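Local coordinates for protein putative oxidoreductase with NAD(P)-binding Rossmann-fold domain (PDB 3UUW) that probably works as an NAD(P)-dependent dehydrogenase of the Gfo/Idh/MocA family, pairing a nucleotide-binding Rossmann fold with a second domain built on a large open sheet, at residues A[5-9]-A[277-281]; A[118-122]-A[283-287]; A[144-150]-A[211-217]. One frame throughout, in Å; residues are numbered along the deposited sequence.

Interaction 1: residues A[5-9]-A[277-281]; sequences KNIKM and IDCIE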
# COMPACT_ATOMS: atom_id res chain seq x y z
N LYS A 5 6.32 -21.66 42.20
CA LYS A 5 6.37 -22.57 41.01
C LYS A 5 7.71 -23.27 40.93
O LYS A 5 8.64 -22.94 41.66
CB LYS A 5 6.11 -21.79 39.73
CG LYS A 5 4.73 -21.16 39.71
CD LYS A 5 4.76 -19.88 38.94
CE LYS A 5 3.51 -19.08 39.19
NZ LYS A 5 3.72 -17.66 38.74
N ASN A 6 7.79 -24.23 40.02
CA ASN A 6 8.98 -25.04 39.86
C ASN A 6 10.20 -24.19 39.49
O ASN A 6 11.26 -24.32 40.10
CB ASN A 6 8.74 -26.11 38.78
CG ASN A 6 9.97 -26.97 38.50
OD1 ASN A 6 10.32 -27.22 37.33
ND2 ASN A 6 10.62 -27.44 39.56
N ILE A 7 10.05 -23.34 38.49
CA ILE A 7 11.20 -22.61 37.98
C ILE A 7 11.32 -21.20 38.58
O ILE A 7 10.37 -20.43 38.57
CB ILE A 7 11.15 -22.52 36.44
CG1 ILE A 7 11.23 -23.93 35.82
CG2 ILE A 7 12.28 -21.61 35.92
CD1 ILE A 7 10.99 -23.95 34.34
N LYS A 8 12.50 -20.89 39.10
CA LYS A 8 12.81 -19.60 39.71
C LYS A 8 13.68 -18.81 38.73
O LYS A 8 14.75 -19.26 38.33
CB LYS A 8 13.56 -19.80 41.03
CG LYS A 8 12.77 -20.55 42.12
CD LYS A 8 13.52 -20.60 43.46
CE LYS A 8 13.32 -19.32 44.30
NZ LYS A 8 14.33 -19.12 45.41
N MET A 9 13.23 -17.62 38.36
CA MET A 9 13.96 -16.78 37.41
C MET A 9 14.36 -15.46 38.04
O MET A 9 13.59 -14.87 38.81
CB MET A 9 13.08 -16.55 36.16
CG MET A 9 13.68 -15.71 35.01
SD MET A 9 13.61 -13.93 35.26
CE MET A 9 11.85 -13.64 35.06
N ILE A 277 12.24 -20.84 28.91
CA ILE A 277 11.67 -21.42 30.12
C ILE A 277 11.14 -22.83 29.88
O ILE A 277 11.37 -23.73 30.69
CB ILE A 277 10.55 -20.52 30.67
CG1 ILE A 277 11.09 -19.15 31.05
CG2 ILE A 277 9.82 -21.16 31.85
CD1 ILE A 277 12.07 -19.15 32.24
N ASP A 278 10.42 -23.03 28.79
CA ASP A 278 9.84 -24.35 28.46
C ASP A 278 10.92 -25.41 28.37
O ASP A 278 10.73 -26.54 28.81
CB ASP A 278 9.05 -24.31 27.15
CG ASP A 278 7.70 -23.61 27.29
OD1 ASP A 278 7.21 -23.44 28.42
OD2 ASP A 278 7.12 -23.25 26.24
N CYS A 279 12.05 -25.06 27.79
CA CYS A 279 13.15 -26.01 27.63
C CYS A 279 13.73 -26.44 28.98
O CYS A 279 14.11 -27.61 29.16
CB CYS A 279 14.23 -25.45 26.71
SG CYS A 279 13.74 -25.41 24.97
N ILE A 280 13.79 -25.50 29.92
CA ILE A 280 14.20 -25.82 31.27
C ILE A 280 13.18 -26.80 31.87
O ILE A 280 13.55 -27.82 32.46
CB ILE A 280 14.33 -24.57 32.13
CG1 ILE A 280 15.53 -23.74 31.66
CG2 ILE A 280 14.50 -24.95 33.61
CD1 ILE A 280 15.58 -22.28 32.15
N GLU A 281 11.91 -26.47 31.72
CA GLU A 281 10.83 -27.31 32.24
C GLU A 281 10.90 -28.74 31.71
O GLU A 281 10.65 -29.70 32.46
CB GLU A 281 9.48 -26.70 31.88
CG GLU A 281 8.28 -27.55 32.28
CD GLU A 281 8.10 -27.71 33.78
OE1 GLU A 281 8.49 -26.80 34.55
OE2 GLU A 281 7.54 -28.76 34.19

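Interaction 2: residues A[118-122]-A[283-287]; sequences LNLMV and NIKPA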
# COMPACT_ATOMS: atom_id res chain seq x y z
N LEU A 118 23.72 -27.15 31.62
CA LEU A 118 22.91 -25.94 31.64
C LEU A 118 22.72 -25.39 30.23
O LEU A 118 23.57 -25.58 29.36
CB LEU A 118 23.60 -24.88 32.49
CG LEU A 118 23.79 -25.23 33.96
CD1 LEU A 118 24.71 -24.19 34.62
CD2 LEU A 118 22.44 -25.32 34.69
N ASN A 119 21.59 -24.73 30.01
CA ASN A 119 21.30 -24.10 28.75
C ASN A 119 21.84 -22.68 28.76
O ASN A 119 21.62 -21.92 29.72
CB ASN A 119 19.80 -24.04 28.48
CG ASN A 119 19.20 -25.41 28.23
OD1 ASN A 119 19.88 -26.30 27.69
ND2 ASN A 119 17.93 -25.59 28.60
N LEU A 120 22.62 -22.37 27.73
CA LEU A 120 23.15 -21.02 27.49
C LEU A 120 22.57 -20.65 26.14
O LEU A 120 22.96 -21.24 25.13
CB LEU A 120 24.68 -21.05 27.46
CG LEU A 120 25.40 -19.74 27.10
CD1 LEU A 120 25.01 -18.63 28.04
CD2 LEU A 120 26.94 -19.98 27.09
N MET A 121 21.59 -19.74 26.15
CA MET A 121 20.88 -19.35 24.93
C MET A 121 21.11 -17.89 24.60
O MET A 121 21.04 -17.03 25.50
CB MET A 121 19.38 -19.56 25.13
CG MET A 121 18.55 -19.42 23.88
SD MET A 121 16.80 -19.67 24.31
CE MET A 121 16.09 -19.66 22.65
N VAL A 122 21.33 -17.59 23.32
CA VAL A 122 21.50 -16.23 22.84
C VAL A 122 20.20 -15.77 22.20
O VAL A 122 19.54 -16.52 21.45
CB VAL A 122 22.68 -16.11 21.85
CG1 VAL A 122 22.75 -14.72 21.25
CG2 VAL A 122 24.01 -16.48 22.60
N ASN A 283 13.61 -30.30 30.31
CA ASN A 283 14.96 -30.88 30.32
C ASN A 283 15.55 -31.08 28.91
O ASN A 283 16.14 -32.15 28.62
CB ASN A 283 14.97 -32.21 31.06
CG ASN A 283 16.36 -32.77 31.28
OD1 ASN A 283 17.32 -32.01 31.50
ND2 ASN A 283 16.50 -34.08 31.19
N ILE A 284 15.43 -30.06 28.08
CA ILE A 284 15.94 -30.12 26.71
C ILE A 284 16.67 -28.84 26.39
O ILE A 284 16.58 -27.84 27.11
CB ILE A 284 14.83 -30.34 25.69
CG1 ILE A 284 13.74 -29.28 25.82
CG2 ILE A 284 14.25 -31.75 25.87
CD1 ILE A 284 12.57 -29.46 24.84
N LYS A 285 17.42 -28.91 25.30
CA LYS A 285 18.20 -27.78 24.81
C LYS A 285 17.43 -26.99 23.73
O LYS A 285 16.89 -27.57 22.81
CB LYS A 285 19.48 -28.31 24.19
CG LYS A 285 20.41 -29.03 25.12
CD LYS A 285 21.68 -29.45 24.36
CE LYS A 285 22.69 -30.12 25.28
NZ LYS A 285 23.98 -30.36 24.55
N PRO A 286 17.41 -25.64 23.82
CA PRO A 286 16.78 -24.85 22.72
C PRO A 286 17.58 -24.99 21.43
O PRO A 286 18.75 -25.32 21.53
CB PRO A 286 16.79 -23.40 23.24
CG PRO A 286 17.57 -23.40 24.50
CD PRO A 286 17.85 -24.81 24.95
N ALA A 287 17.00 -24.74 20.24
CA ALA A 287 17.77 -24.94 18.98
C ALA A 287 18.94 -23.97 18.91
O ALA A 287 20.02 -24.31 18.37
CB ALA A 287 16.89 -24.84 17.72

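Interaction 3: residues A[144-150]-A[211-217]; sequences SINICKH and SINTSMH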
# COMPACT_ATOMS: atom_id res chain seq x y z
N SER A 144 16.11 -17.15 -4.27
CA SER A 144 16.87 -16.01 -3.74
C SER A 144 16.20 -15.48 -2.49
O SER A 144 14.97 -15.56 -2.36
CB SER A 144 16.91 -14.90 -4.79
OG SER A 144 17.78 -13.86 -4.47
N ILE A 145 17.00 -14.91 -1.58
CA ILE A 145 16.45 -14.26 -0.41
C ILE A 145 17.17 -12.93 -0.27
O ILE A 145 18.38 -12.84 -0.47
CB ILE A 145 16.65 -15.10 0.86
CG1 ILE A 145 15.92 -16.43 0.74
CG2 ILE A 145 16.12 -14.35 2.10
CD1 ILE A 145 16.13 -17.35 1.93
N ASN A 146 16.41 -11.90 0.05
CA ASN A 146 16.99 -10.58 0.33
C ASN A 146 16.61 -10.16 1.75
O ASN A 146 15.44 -10.25 2.12
CB ASN A 146 16.48 -9.53 -0.67
CG ASN A 146 16.78 -9.90 -2.10
OD1 ASN A 146 17.92 -10.16 -2.46
ND2 ASN A 146 15.74 -9.94 -2.93
N ILE A 147 17.57 -9.67 2.52
CA ILE A 147 17.30 -9.21 3.86
C ILE A 147 17.95 -7.88 4.06
O ILE A 147 19.13 -7.74 3.81
CB ILE A 147 17.85 -10.17 4.95
CG1 ILE A 147 17.34 -11.61 4.73
CG2 ILE A 147 17.47 -9.64 6.34
CD1 ILE A 147 17.96 -12.64 5.73
N CYS A 148 17.19 -6.89 4.51
CA CYS A 148 17.78 -5.60 4.80
C CYS A 148 17.31 -5.06 6.13
O CYS A 148 16.23 -5.41 6.62
CB CYS A 148 17.47 -4.59 3.72
SG CYS A 148 15.76 -4.16 3.63
N LYS A 149 18.13 -4.18 6.71
CA LYS A 149 17.83 -3.53 7.98
C LYS A 149 18.50 -2.17 7.96
O LYS A 149 19.71 -2.06 8.17
CB LYS A 149 18.32 -4.36 9.17
CG LYS A 149 17.91 -3.85 10.51
CD LYS A 149 18.27 -4.85 11.60
CE LYS A 149 17.58 -4.53 12.93
NZ LYS A 149 18.08 -3.28 13.55
N HIS A 150 17.69 -1.15 7.70
CA HIS A 150 18.18 0.21 7.51
C HIS A 150 17.73 1.11 8.64
O HIS A 150 16.69 0.88 9.25
CB HIS A 150 17.67 0.78 6.20
CG HIS A 150 18.02 -0.05 5.00
ND1 HIS A 150 19.26 -0.61 4.82
CD2 HIS A 150 17.29 -0.38 3.91
CE1 HIS A 150 19.29 -1.26 3.67
NE2 HIS A 150 18.10 -1.12 3.09
N SER A 211 21.16 -17.95 -3.15
CA SER A 211 21.98 -17.00 -2.43
C SER A 211 21.12 -16.07 -1.59
O SER A 211 19.93 -15.88 -1.86
CB SER A 211 22.78 -16.12 -3.40
OG SER A 211 23.67 -16.93 -4.17
N ILE A 212 21.74 -15.51 -0.55
CA ILE A 212 21.08 -14.53 0.29
C ILE A 212 21.83 -13.22 0.13
O ILE A 212 23.06 -13.19 0.17
CB ILE A 212 21.08 -14.90 1.78
CG1 ILE A 212 20.44 -16.26 2.03
CG2 ILE A 212 20.36 -13.81 2.58
CD1 ILE A 212 21.39 -17.44 1.90
N ASN A 213 21.08 -12.16 -0.10
CA ASN A 213 21.64 -10.83 -0.19
C ASN A 213 21.25 -10.05 1.02
O ASN A 213 20.07 -9.77 1.23
CB ASN A 213 21.13 -10.16 -1.46
CG ASN A 213 21.43 -10.98 -2.69
OD1 ASN A 213 22.59 -11.09 -3.08
ND2 ASN A 213 20.41 -11.60 -3.27
N THR A 214 22.26 -9.67 1.81
CA THR A 214 22.08 -8.97 3.07
C THR A 214 22.55 -7.56 2.95
O THR A 214 23.54 -7.30 2.29
CB THR A 214 22.88 -9.65 4.21
OG1 THR A 214 24.29 -9.68 3.89
CG2 THR A 214 22.39 -11.08 4.43
N SER A 215 21.83 -6.62 3.57
CA SER A 215 22.14 -5.18 3.43
C SER A 215 21.72 -4.33 4.64
O SER A 215 20.63 -4.48 5.17
CB SER A 215 21.44 -4.65 2.18
OG SER A 215 21.61 -3.26 2.01
N MET A 216 22.57 -3.38 5.02
CA MET A 216 22.31 -2.50 6.14
C MET A 216 22.89 -1.09 5.87
O MET A 216 24.11 -0.91 5.78
CB MET A 216 22.89 -3.09 7.44
CG MET A 216 22.98 -2.08 8.61
SD MET A 216 23.44 -2.83 10.19
CE MET A 216 21.91 -3.71 10.58
N HIS A 217 22.01 -0.11 5.75
CA HIS A 217 22.39 1.29 5.56
C HIS A 217 22.01 2.04 6.83
O HIS A 217 20.83 2.09 7.20
CB HIS A 217 21.70 1.89 4.34
CG HIS A 217 22.19 3.25 3.97
ND1 HIS A 217 21.43 4.12 3.23
CD2 HIS A 217 23.35 3.88 4.24
CE1 HIS A 217 22.11 5.24 3.05
NE2 HIS A 217 23.27 5.13 3.66
O HOH W 1 20.47 -13.61 -5.72

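Interaction 1: residues A[5-9]-A[277-281]
The chain enters the model at Lys5, passes a kink at Asn6 (phi/psi -61/-49) and is in strand at Lys8 and Met9, while residues 277-281 form the last turn of helix 269-281. The backbones stay well apart: the nearest CA atoms, those of Ile7 and Glu281, are 7.4 Å from each other, so the gap is bridged by side chains. Inside the helical segment, Glu281 N donates to Ile277 O at 3.0 Å, the i to i-4 bond that closes this turn.

Ile7 does most of the work. Its CA-to-CB bond points at the helix, and with chi1 in m and chi2 in t the side chain is extended, carrying CD1 into the turn. There Ile7 CD1 lies 3.9 Å from Ile277 CG2 and 3.7 Å from Ile280 CG2, an apolar contact with residues three positions apart on one helix face. The same Ile7 CD1 is 3.7 Å from Ile277 O, so the methyl also rests on helix backbone. Further out, the side chains of Asn6 and Glu281 come together at the exposed margin of the contact.

Two residues on, Met9 packs on Cys69 and Phe71 of strand 69-72, and both Ile277 and Ile280 touch Cys69. The end of helix 269-281 thus packs on the residues that lead into strand 8-12, which lies between strands 33-38 and 69-72 in the parallel sheet.

Interaction 2: residues A[118-122]-A[283-287]
A single side-chain amide holds the residue just before strand 120-122 to an irregular loop: Asn119 ND2 donates to the backbone oxygen Ile284 O at 3.0 Å, with an N-H...O angle of 149°, and it is the one hydrogen bond between the segments. The acceptor residue is itself part of the Schellman motif that ends helix 269-281: Ile284 N bonds Cys279 O, and Asn283, with positive phi, is the C-prime residue. The Asn119 amide also lies against the next two residues, with Asn119 OD1 3.6 Å from Lys285 CA and Asn119 CG 3.6 Å from Pro286 CD. Two residues along, Met121 points the same way, and its sulfur SD packs on Pro286 CG at 3.8 Å. Leu120, between them, points away and meets Leu109 and Ser113 of helix 103-116. This alternation is that of a strand buried on both faces: 120-122, bonded through Asn119 and Met121 to strand 92-95, is the last strand of the five-stranded parallel sheet, in the 2-1-3-4-5 order of a Rossmann-type nucleotide-binding fold.

Interaction 3: residues A[144-150]-A[211-217]
His150, Asn213 and Ile147 lose the most surface in this pairing of two parallel strands, whose axes differ by 13° and approach to 4.6 Å. Ile147 sits mid-register: Ile147 N donates to Asn213 O at 2.8 Å and Ser215 N to Ile147 O at 2.9 Å, while Ile147 CD1 reaches Ile212 CG2 at 4.1 Å. On the other face, Asn213 ND2 donates to Asn146 OD1 at 3.0 Å, and a water accepts from Asn213 ND2 at 3.2 Å and bonds Ser144 OG at 3.0 Å; Asn213 OD1 is held by Lys204, and Asn146 ND2 bonds Glu228. At the far end the ring of His150 takes over from the backbone: His217 N donates to His150 ND1 at 2.9 Å. Ser211 OG, at the opposite end, bonds Asp189 of the third subunit. Lys149 forms a salt bridge with Asp167, and Ile147 and Thr214 pack on Val171, all against helix 160-179. Within the mixed sheet, antiparallel strands 198-206 and 224-231 flank the pair.

Overall arrangement
Interactions 1 and 2 are neighbours, their centres 12 Å apart, and both fasten the region around the end of helix 269-281 to the same parallel sheet. They meet at Cys279, whose O is 3.0 Å from Ile284 N, a probable hydrogen bond, and whose SG is 3.8 Å from Pro286 CA. Interaction 3 belongs to the other sheet, its centre 36 Å from that of interaction 1 and 28 Å from that of interaction 2, and in sequence is nested inside both loops. Two bound glycols lie there, one about 2 Å from the Asn213 side chain and one about 3 Å from that of His150; they probably come from the crystallisation liquor and do not locate an active site.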